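Local structure of pilin (Streptococcus pyogenes serotype M1, 3GLD) at residues 142-146 and 147-151; 201-204 and 205-209; 234-237 and 238-241. The protein forms the covalently joined stack of subunits that makes up the pilus, which is required for adhesion to host cells, aggregation and biofilm formation. The protein carries 2 engineered substitutions. All blocks are in the same frame, centred on the assembly; numbering follows the deposited sequence.

Interaction 1 of 3, residues 142-146 and 147-151; sequences GYKEG and SKVPI
Lys148 folds its side chain alongside Tyr143, and both point the same way. Its CB starts 4.2 Å from Gly142 O. CG lies beside the backbone N, and the chain bends at chi2 (-66°) and again at chi3, which lays it along the tyrosine. CD comes to 3.7 Å from Tyr143 CD1 and also packs near Tyr143 CB. CE follows the same ring carbon at 4.0 Å. The tip, NZ, ends 3.5 Å from Tyr143 CD1, oblique to the ring. NZ also makes a weak hydrogen bond to Gln123 OE1, and Tyr143 OH makes a weak one with Gln123 NE2. Lys148 is a known attachment point for an isopeptide bond between subunits, absent here. The motif is a beta hairpin with a two-residue loop, Glu145-Gly146, in a type I' turn from Lys144 to Ser147. Both loop residues take positive phi. Tyr143 and Lys148 form a non-hydrogen-bonded antiparallel pair. Ser147 N gives a weak hydrogen bond to Lys144 O, 3.3 Å long. Val149 N makes a hydrogen bond to Gly142 O at 3.1 Å, nearly straight at 169°. A water bridges Gly142 N and Val149 O. Beyond it, Ile151 CD1 packs on Gly142 CA at 3.8 Å.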
ATOM      1  N   GLY A 142     -19.557 -13.146 -12.131  1.00 37.30           N
ATOM      2  CA  GLY A 142     -18.529 -12.282 -12.677  1.00 37.49           C
ATOM      3  C   GLY A 142     -17.400 -13.074 -13.299  1.00 37.43           C
ATOM      4  O   GLY A 142     -17.110 -14.192 -12.905  1.00 37.39           O
ATOM      5  N   TYR A 143     -16.770 -12.504 -14.295  1.00 38.07           N
ATOM      6  CA  TYR A 143     -15.648 -13.193 -14.873  1.00 40.02           C
ATOM      7  C   TYR A 143     -14.672 -12.225 -15.453  1.00 40.98           C
ATOM      8  O   TYR A 143     -15.023 -11.165 -15.977  1.00 40.64           O
ATOM      9  CB  TYR A 143     -16.081 -14.228 -15.929  1.00 40.28           C
ATOM     10  CG  TYR A 143     -17.017 -13.700 -16.995  1.00 40.71           C
ATOM     11  CD1 TYR A 143     -18.401 -13.838 -16.860  1.00 40.90           C
ATOM     12  CD2 TYR A 143     -16.522 -13.081 -18.146  1.00 40.75           C
ATOM     13  CE1 TYR A 143     -19.276 -13.354 -17.845  1.00 41.20           C
ATOM     14  CE2 TYR A 143     -17.390 -12.594 -19.142  1.00 41.24           C
ATOM     15  CZ  TYR A 143     -18.759 -12.731 -18.980  1.00 41.41           C
ATOM     16  OH  TYR A 143     -19.620 -12.260 -19.955  1.00 43.34           O
ATOM     17  N   LYS A 144     -13.417 -12.603 -15.303  1.00 43.36           N
ATOM     18  CA  LYS A 144     -12.371 -12.073 -16.127  1.00 44.78           C
ATOM     19  C   LYS A 144     -11.861 -13.287 -16.868  1.00 45.44           C
ATOM     20  O   LYS A 144     -11.760 -14.390 -16.308  1.00 45.34           O
ATOM     21  CB  LYS A 144     -11.266 -11.398 -15.297  1.00 45.47           C
ATOM     22  CG  LYS A 144     -10.561 -12.277 -14.263  1.00 46.83           C
ATOM     23  CD  LYS A 144      -9.252 -11.647 -13.837  1.00 48.91           C
ATOM     24  CE  LYS A 144      -8.757 -12.210 -12.508  1.00 51.45           C
ATOM     25  NZ  LYS A 144      -7.459 -11.583 -12.101  1.00 51.96           N
ATOM     26  N   GLU A 145     -11.621 -13.083 -18.154  1.00 46.14           N
ATOM     27  CA  GLU A 145     -10.906 -14.028 -18.985  1.00 46.63           C
ATOM     28  C   GLU A 145     -11.327 -15.504 -18.924  1.00 46.34           C
ATOM     29  O   GLU A 145     -10.491 -16.413 -18.968  1.00 46.93           O
ATOM     30  CB  GLU A 145      -9.413 -13.824 -18.753  1.00 46.92           C
ATOM     31  CG  GLU A 145      -9.119 -12.334 -18.694  1.00 49.02           C
ATOM     32  CD  GLU A 145      -7.684 -11.991 -18.953  1.00 51.61           C
ATOM     33  OE1 GLU A 145      -6.803 -12.827 -18.645  1.00 52.62           O
ATOM     34  OE2 GLU A 145      -7.452 -10.873 -19.479  1.00 52.80           O
ATOM     35  N   GLY A 146     -12.629 -15.738 -18.854  1.00 46.09           N
ATOM     36  CA  GLY A 146     -13.149 -17.066 -19.113  1.00 45.97           C
ATOM     37  C   GLY A 146     -13.026 -18.043 -17.972  1.00 45.81           C
ATOM     38  O   GLY A 146     -13.117 -19.263 -18.152  1.00 46.04           O
ATOM     39  N   SER A 147     -12.803 -17.510 -16.791  1.00 45.46           N
ATOM     40  CA  SER A 147     -13.071 -18.280 -15.604  1.00 45.41           C
ATOM     41  C   SER A 147     -14.049 -17.454 -14.779  1.00 44.88           C
ATOM     42  O   SER A 147     -13.815 -16.266 -14.540  1.00 44.66           O
ATOM     43  CB  SER A 147     -11.773 -18.607 -14.851  1.00 45.60           C
ATOM     44  OG  SER A 147     -10.839 -19.260 -15.715  1.00 45.64           O
ATOM     45  N   LYS A 148     -15.164 -18.081 -14.407  1.00 44.55           N
ATOM     46  CA  LYS A 148     -16.116 -17.500 -13.474  1.00 44.18           C
ATOM     47  C   LYS A 148     -15.456 -17.485 -12.106  1.00 43.06           C
ATOM     48  O   LYS A 148     -15.016 -18.527 -11.611  1.00 42.99           O
ATOM     49  CB  LYS A 148     -17.412 -18.316 -13.416  1.00 44.35           C
ATOM     50  CG  LYS A 148     -18.133 -18.496 -14.751  1.00 47.41           C
ATOM     51  CD  LYS A 148     -18.672 -17.179 -15.306  1.00 49.89           C
ATOM     52  CE  LYS A 148     -20.038 -17.386 -15.967  1.00 51.54           C
ATOM     53  NZ  LYS A 148     -20.855 -16.135 -15.915  1.00 51.80           N
ATOM     54  N   VAL A 149     -15.366 -16.297 -11.521  1.00 41.85           N
ATOM     55  CA  VAL A 149     -14.598 -16.073 -10.295  1.00 40.68           C
ATOM     56  C   VAL A 149     -15.224 -14.967  -9.455  1.00 40.23           C
ATOM     57  O   VAL A 149     -15.990 -14.159  -9.985  1.00 40.01           O
ATOM     58  CB  VAL A 149     -13.106 -15.700 -10.590  1.00 40.81           C
ATOM     59  CG1 VAL A 149     -12.298 -16.928 -11.010  1.00 40.52           C
ATOM     60  CG2 VAL A 149     -12.986 -14.568 -11.625  1.00 40.28           C
ATOM     61  N   PRO A 150     -14.907 -14.932  -8.138  1.00 39.67           N
ATOM     62  CA  PRO A 150     -15.299 -13.810  -7.289  1.00 39.04           C
ATOM     63  C   PRO A 150     -14.699 -12.510  -7.790  1.00 38.26           C
ATOM     64  O   PRO A 150     -13.645 -12.517  -8.430  1.00 38.07           O
ATOM     65  CB  PRO A 150     -14.679 -14.163  -5.932  1.00 38.91           C
ATOM     66  CG  PRO A 150     -14.661 -15.646  -5.931  1.00 39.79           C
ATOM     67  CD  PRO A 150     -14.280 -16.008  -7.345  1.00 39.32           C
ATOM     68  N   ILE A 151     -15.380 -11.407  -7.517  1.00 37.41           N
ATOM     69  CA  ILE A 151     -14.857 -10.094  -7.847  1.00 36.99           C
ATOM     70  C   ILE A 151     -13.806  -9.765  -6.779  1.00 37.35           C
ATOM     71  O   ILE A 151     -14.126  -9.519  -5.608  1.00 37.61           O
ATOM     72  CB  ILE A 151     -15.976  -9.013  -7.906  1.00 36.84           C
ATOM     73  CG1 ILE A 151     -17.180  -9.478  -8.751  1.00 37.16           C
ATOM     74  CG2 ILE A 151     -15.422  -7.678  -8.407  1.00 36.02           C
ATOM     75  CD1 ILE A 151     -16.837 -10.023 -10.147  1.00 36.19           C
TER
HETATM   76  O   HOH W   1     -18.702 -14.745  -9.987  1.00 43.99           O

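Interaction 2 of 3, residues 201-204 and 205-209; sequences KTTK and GGQAP
The pyrrolidine ring of Pro209 lies beside the side chain of Thr202, and the two point the same way. The puckered ring meets the other segment through CB and CG, and these two carbons face Thr202 OG1. The hydroxyl sits about equally far from both, with Thr202 OG1 3.9 Å from Pro209 CG. This is van der Waals contact. With chi1 at -57°, the hydroxyl stands beside the threonine backbone N, on the proline side, while the methyl CG2 takes the place anti to that N. The carbonyl of Lys201 approaches the same proline. Lys201 O lies 3.3 Å from Pro209 CA, a CA-H...O contact, and also nears Pro209 CB. Further round the loop the backbone is spanned by water. One water accepts from Thr203 N and can donate to Gln207 O (2.8 Å). A second lies 2.6 Å from Thr203 O and 3.1 Å from Gly205 O, and can donate to either. Each of the two waters has more acceptors around it than protons to give. Gly205 makes the bend with phi 111° and psi -155°, angles readily accessible to a residue without CB. Thr203 OG1 only grazes Gln207 CB. The loop is a wide, hydrated hairpin connection at the surface. It joins the antiparallel strands 196-202 and 210-215, with Lys201 backbone-bonded to Val210. Lys201 NZ reaches Thr223 O. On the other flank Thr202 pairs with Ser229, the start of strand 229-236.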
ATOM      1  N   LYS A 201      20.887  -1.119  12.657  1.00 27.21           N
ATOM      2  CA  LYS A 201      22.218  -0.530  12.713  1.00 26.47           C
ATOM      3  C   LYS A 201      23.261  -1.613  12.520  1.00 26.56           C
ATOM      4  O   LYS A 201      23.234  -2.635  13.218  1.00 26.34           O
ATOM      5  CB  LYS A 201      22.461   0.215  14.048  1.00 27.43           C
ATOM      6  CG  LYS A 201      23.884   0.792  14.157  1.00 27.39           C
ATOM      7  CD  LYS A 201      24.054   1.736  15.356  1.00 29.01           C
ATOM      8  CE  LYS A 201      25.538   1.957  15.616  1.00 29.24           C
ATOM      9  NZ  LYS A 201      25.823   3.000  16.632  1.00 27.97           N
ATOM     10  N   THR A 202      24.177  -1.385  11.573  1.00 27.05           N
ATOM     11  CA  THR A 202      25.259  -2.324  11.261  1.00 28.58           C
ATOM     12  C   THR A 202      26.611  -1.742  11.682  1.00 30.26           C
ATOM     13  O   THR A 202      26.914  -0.590  11.384  1.00 29.36           O
ATOM     14  CB  THR A 202      25.260  -2.671   9.755  1.00 28.94           C
ATOM     15  OG1 THR A 202      23.974  -3.201   9.412  1.00 26.91           O
ATOM     16  CG2 THR A 202      26.339  -3.699   9.398  1.00 28.92           C
ATOM     17  N   THR A 203      27.385  -2.548  12.405  1.00 32.42           N
ATOM     18  CA  THR A 203      28.720  -2.190  12.859  1.00 34.93           C
ATOM     19  C   THR A 203      29.701  -3.164  12.239  1.00 36.48           C
ATOM     20  O   THR A 203      29.338  -4.273  11.841  1.00 36.99           O
ATOM     21  CB  THR A 203      28.844  -2.247  14.406  1.00 35.08           C
ATOM     22  OG1 THR A 203      28.562  -3.578  14.867  1.00 35.90           O
ATOM     23  CG2 THR A 203      27.876  -1.274  15.066  1.00 34.79           C
ATOM     24  N   LYS A 204      30.947  -2.737  12.119  1.00 38.62           N
ATOM     25  CA  LYS A 204      31.992  -3.620  11.638  1.00 40.51           C
ATOM     26  C   LYS A 204      32.141  -4.760  12.655  1.00 41.21           C
ATOM     27  O   LYS A 204      31.968  -4.558  13.860  1.00 40.98           O
ATOM     28  CB  LYS A 204      33.284  -2.819  11.468  1.00 41.20           C
ATOM     29  CG  LYS A 204      33.033  -1.427  10.865  1.00 43.08           C
ATOM     30  CD  LYS A 204      34.295  -0.620  10.590  1.00 45.88           C
ATOM     31  CE  LYS A 204      35.002  -1.091   9.322  1.00 48.18           C
ATOM     32  NZ  LYS A 204      35.580   0.046   8.539  1.00 49.98           N
ATOM     33  N   GLY A 205      32.400  -5.967  12.168  1.00 42.62           N
ATOM     34  CA  GLY A 205      32.703  -7.083  13.063  1.00 43.87           C
ATOM     35  C   GLY A 205      31.649  -8.166  13.140  1.00 44.87           C
ATOM     36  O   GLY A 205      30.846  -8.344  12.218  1.00 44.65           O
ATOM     37  N   GLY A 206      31.654  -8.875  14.265  1.00 45.70           N
ATOM     38  CA  GLY A 206      30.884 -10.105  14.430  1.00 47.01           C
ATOM     39  C   GLY A 206      29.407  -9.945  14.748  1.00 47.66           C
ATOM     40  O   GLY A 206      28.602 -10.839  14.459  1.00 48.40           O
ATOM     41  N   GLN A 207      29.043  -8.814  15.339  1.00 47.78           N
ATOM     42  CA  GLN A 207      27.672  -8.617  15.805  1.00 47.49           C
ATOM     43  C   GLN A 207      26.706  -8.590  14.626  1.00 46.36           C
ATOM     44  O   GLN A 207      27.025  -8.064  13.560  1.00 46.78           O
ATOM     45  CB  GLN A 207      27.564  -7.324  16.619  1.00 48.19           C
ATOM     46  CG  GLN A 207      28.756  -7.056  17.558  1.00 49.77           C
ATOM     47  CD  GLN A 207      28.799  -7.977  18.783  1.00 52.47           C
ATOM     48  OE1 GLN A 207      27.762  -8.423  19.291  1.00 53.33           O
ATOM     49  NE2 GLN A 207      30.008  -8.253  19.268  1.00 53.00           N
ATOM     50  N   ALA A 208      25.535  -9.193  14.817  1.00 44.67           N
ATOM     51  CA  ALA A 208      24.443  -9.074  13.860  1.00 42.62           C
ATOM     52  C   ALA A 208      23.877  -7.648  13.965  1.00 40.44           C
ATOM     53  O   ALA A 208      24.104  -6.972  14.969  1.00 40.09           O
ATOM     54  CB  ALA A 208      23.374 -10.114  14.168  1.00 43.31           C
ATOM     55  N   PRO A 209      23.178  -7.174  12.922  1.00 38.44           N
ATOM     56  CA  PRO A 209      22.621  -5.826  13.010  1.00 37.29           C
ATOM     57  C   PRO A 209      21.630  -5.694  14.169  1.00 35.86           C
ATOM     58  O   PRO A 209      20.953  -6.673  14.509  1.00 35.66           O
ATOM     59  CB  PRO A 209      21.915  -5.645  11.667  1.00 37.31           C
ATOM     60  CG  PRO A 209      22.614  -6.598  10.744  1.00 38.40           C
ATOM     61  CD  PRO A 209      22.956  -7.773  11.595  1.00 38.61           C
TER
HETATM   62  O   HOH W   2      26.308  -5.467  12.681  1.00 33.81           O
HETATM   63  O   HOH W   3      28.864  -6.570  10.632  1.00 55.53           O

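Interaction 3 of 3, residues 234-237 and 238-241; sequences NLPV and GVDY
Leu235, Pro236, Val239 and Tyr241 pack together where the chain crosses from one sheet to another in a beta arch. Its corner is a type II turn from Pro236 to Val239. The inner side is apolar and buried. Pro236 CB touches Val239 CG2 at 4.1 Å, and Val239 CB lies 3.8 Å from Pro236 O. Leu235 reaches further along the interior, though its CD1 is a looser 4.4 Å from Val239 CG1. Leu185 of strand 179-185 and Leu162 of strand 151-169 cover both Leu235 and Tyr241. The outer side is different. Val237 points CB away from 238-241, though its CG1 brushes Gly238 N. It is partly exposed, as is Gly238. Gly238 has phi 86°, readily accessible to a residue without CB. The ends of the turn are joined through another residue: the hydroxyl of Ser279 binds Pro236 O and also receives Val239 N. That satisfies two backbone polar groups beside the apolar packing. Tyr241 is the second residue of strand 240-245. Leu235 extends CG anti to its own N (chi1 -178°), which carries its branch inward. There CD2 meets Tyr241 CE2 at 4.2 Å, coming in obliquely to the ring.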
ATOM      1  N   ASN A 234      11.694  -0.249   6.412  1.00 23.66           N
ATOM      2  CA  ASN A 234      10.301  -0.173   5.909  1.00 23.51           C
ATOM      3  C   ASN A 234       9.796   1.267   5.809  1.00 24.00           C
ATOM      4  O   ASN A 234       8.696   1.578   6.234  1.00 24.61           O
ATOM      5  CB  ASN A 234       9.358  -1.054   6.745  1.00 22.99           C
ATOM      6  CG  ASN A 234       9.255  -0.621   8.204  1.00 24.23           C
ATOM      7  OD1 ASN A 234      10.075   0.146   8.699  1.00 24.61           O
ATOM      8  ND2 ASN A 234       8.219  -1.123   8.903  1.00 22.88           N
ATOM      9  N   LEU A 235      10.633   2.167   5.292  1.00 24.19           N
ATOM     10  CA  LEU A 235      10.229   3.558   5.093  1.00 23.85           C
ATOM     11  C   LEU A 235       9.115   3.632   4.043  1.00 24.09           C
ATOM     12  O   LEU A 235       9.301   3.183   2.922  1.00 23.70           O
ATOM     13  CB  LEU A 235      11.426   4.387   4.621  1.00 23.81           C
ATOM     14  CG  LEU A 235      11.216   5.891   4.405  1.00 24.38           C
ATOM     15  CD1 LEU A 235      10.883   6.582   5.702  1.00 24.64           C
ATOM     16  CD2 LEU A 235      12.467   6.497   3.783  1.00 25.46           C
ATOM     17  N   PRO A 236       7.947   4.198   4.403  1.00 24.39           N
ATOM     18  CA  PRO A 236       6.959   4.289   3.333  1.00 24.40           C
ATOM     19  C   PRO A 236       7.313   5.298   2.238  1.00 24.20           C
ATOM     20  O   PRO A 236       8.044   6.272   2.479  1.00 23.53           O
ATOM     21  CB  PRO A 236       5.667   4.701   4.059  1.00 24.04           C
ATOM     22  CG  PRO A 236       5.927   4.475   5.528  1.00 25.04           C
ATOM     23  CD  PRO A 236       7.410   4.614   5.711  1.00 24.21           C
ATOM     24  N   VAL A 237       6.768   5.070   1.039  1.00 23.81           N
ATOM     25  CA  VAL A 237       6.864   6.035  -0.050  1.00 23.40           C
ATOM     26  C   VAL A 237       6.046   7.289   0.263  1.00 23.51           C
ATOM     27  O   VAL A 237       4.964   7.205   0.863  1.00 23.14           O
ATOM     28  CB  VAL A 237       6.361   5.415  -1.398  1.00 23.59           C
ATOM     29  CG1 VAL A 237       6.483   6.431  -2.544  1.00 24.72           C
ATOM     30  CG2 VAL A 237       7.159   4.174  -1.755  1.00 23.99           C
ATOM     31  N   GLY A 238       6.551   8.449  -0.147  1.00 23.55           N
ATOM     32  CA  GLY A 238       5.844   9.717   0.051  1.00 24.37           C
ATOM     33  C   GLY A 238       6.064  10.422   1.389  1.00 24.68           C
ATOM     34  O   GLY A 238       5.361  11.384   1.707  1.00 24.71           O
ATOM     35  N   VAL A 239       7.057   9.973   2.157  1.00 25.62           N
ATOM     36  CA  VAL A 239       7.319  10.527   3.490  1.00 25.32           C
ATOM     37  C   VAL A 239       8.495  11.488   3.464  1.00 26.03           C
ATOM     38  O   VAL A 239       9.582  11.154   2.961  1.00 27.06           O
ATOM     39  CB  VAL A 239       7.539   9.423   4.556  1.00 25.44           C
ATOM     40  CG1 VAL A 239       8.126  10.011   5.865  1.00 23.90           C
ATOM     41  CG2 VAL A 239       6.218   8.706   4.874  1.00 26.84           C
ATOM     42  N   ASP A 240       8.280  12.686   3.993  1.00 25.88           N
ATOM     43  CA  ASP A 240       9.376  13.655   4.118  1.00 26.48           C
ATOM     44  C   ASP A 240      10.286  13.301   5.271  1.00 25.98           C
ATOM     45  O   ASP A 240       9.837  12.748   6.281  1.00 25.98           O
ATOM     46  CB  ASP A 240       8.850  15.077   4.308  1.00 26.63           C
ATOM     47  CG  ASP A 240       8.087  15.571   3.107  1.00 27.61           C
ATOM     48  OD1 ASP A 240       7.986  14.830   2.115  1.00 28.25           O
ATOM     49  OD2 ASP A 240       7.579  16.699   3.152  1.00 32.00           O
ATOM     50  N   TYR A 241      11.567  13.623   5.126  1.00 26.39           N
ATOM     51  CA  TYR A 241      12.508  13.388   6.206  1.00 26.19           C
ATOM     52  C   TYR A 241      13.733  14.298   6.111  1.00 26.82           C
ATOM     53  O   TYR A 241      14.030  14.856   5.057  1.00 26.68           O
ATOM     54  CB  TYR A 241      12.907  11.901   6.276  1.00 25.46           C
ATOM     55  CG  TYR A 241      13.698  11.418   5.085  1.00 27.19           C
ATOM     56  CD1 TYR A 241      15.089  11.546   5.052  1.00 26.01           C
ATOM     57  CD2 TYR A 241      13.054  10.836   3.986  1.00 25.81           C
ATOM     58  CE1 TYR A 241      15.821  11.118   3.948  1.00 27.48           C
ATOM     59  CE2 TYR A 241      13.761  10.409   2.889  1.00 27.21           C
ATOM     60  CZ  TYR A 241      15.152  10.547   2.874  1.00 28.66           C
ATOM     61  OH  TYR A 241      15.866  10.111   1.788  1.00 27.01           O
TER

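How the interactions relate
The three contacts are separate local turns in series along the chain. Interaction 1 falls in the Spy0128-like isopeptide-containing family region, interactions 2 and 3 in the DUF7601 region. Interactions 1 and 2 lie on opposite sides of the chain's centre, with centres about 50 Å apart. Interaction 3 is nearest the middle, its centre about 12 Å from the chain's. Interactions 2 and 3 share a sheet through neighbouring strands 196-202 and 229-236, yet their nearest atoms stay about 11 Å apart. The Ile151 side chain of interaction 1 is about 9 Å from that of engineered Ala104; the natural residue there promotes the Lys23-Asn155 isopeptide bond. Interactions 2 and 3 lie away from the isopeptide sites.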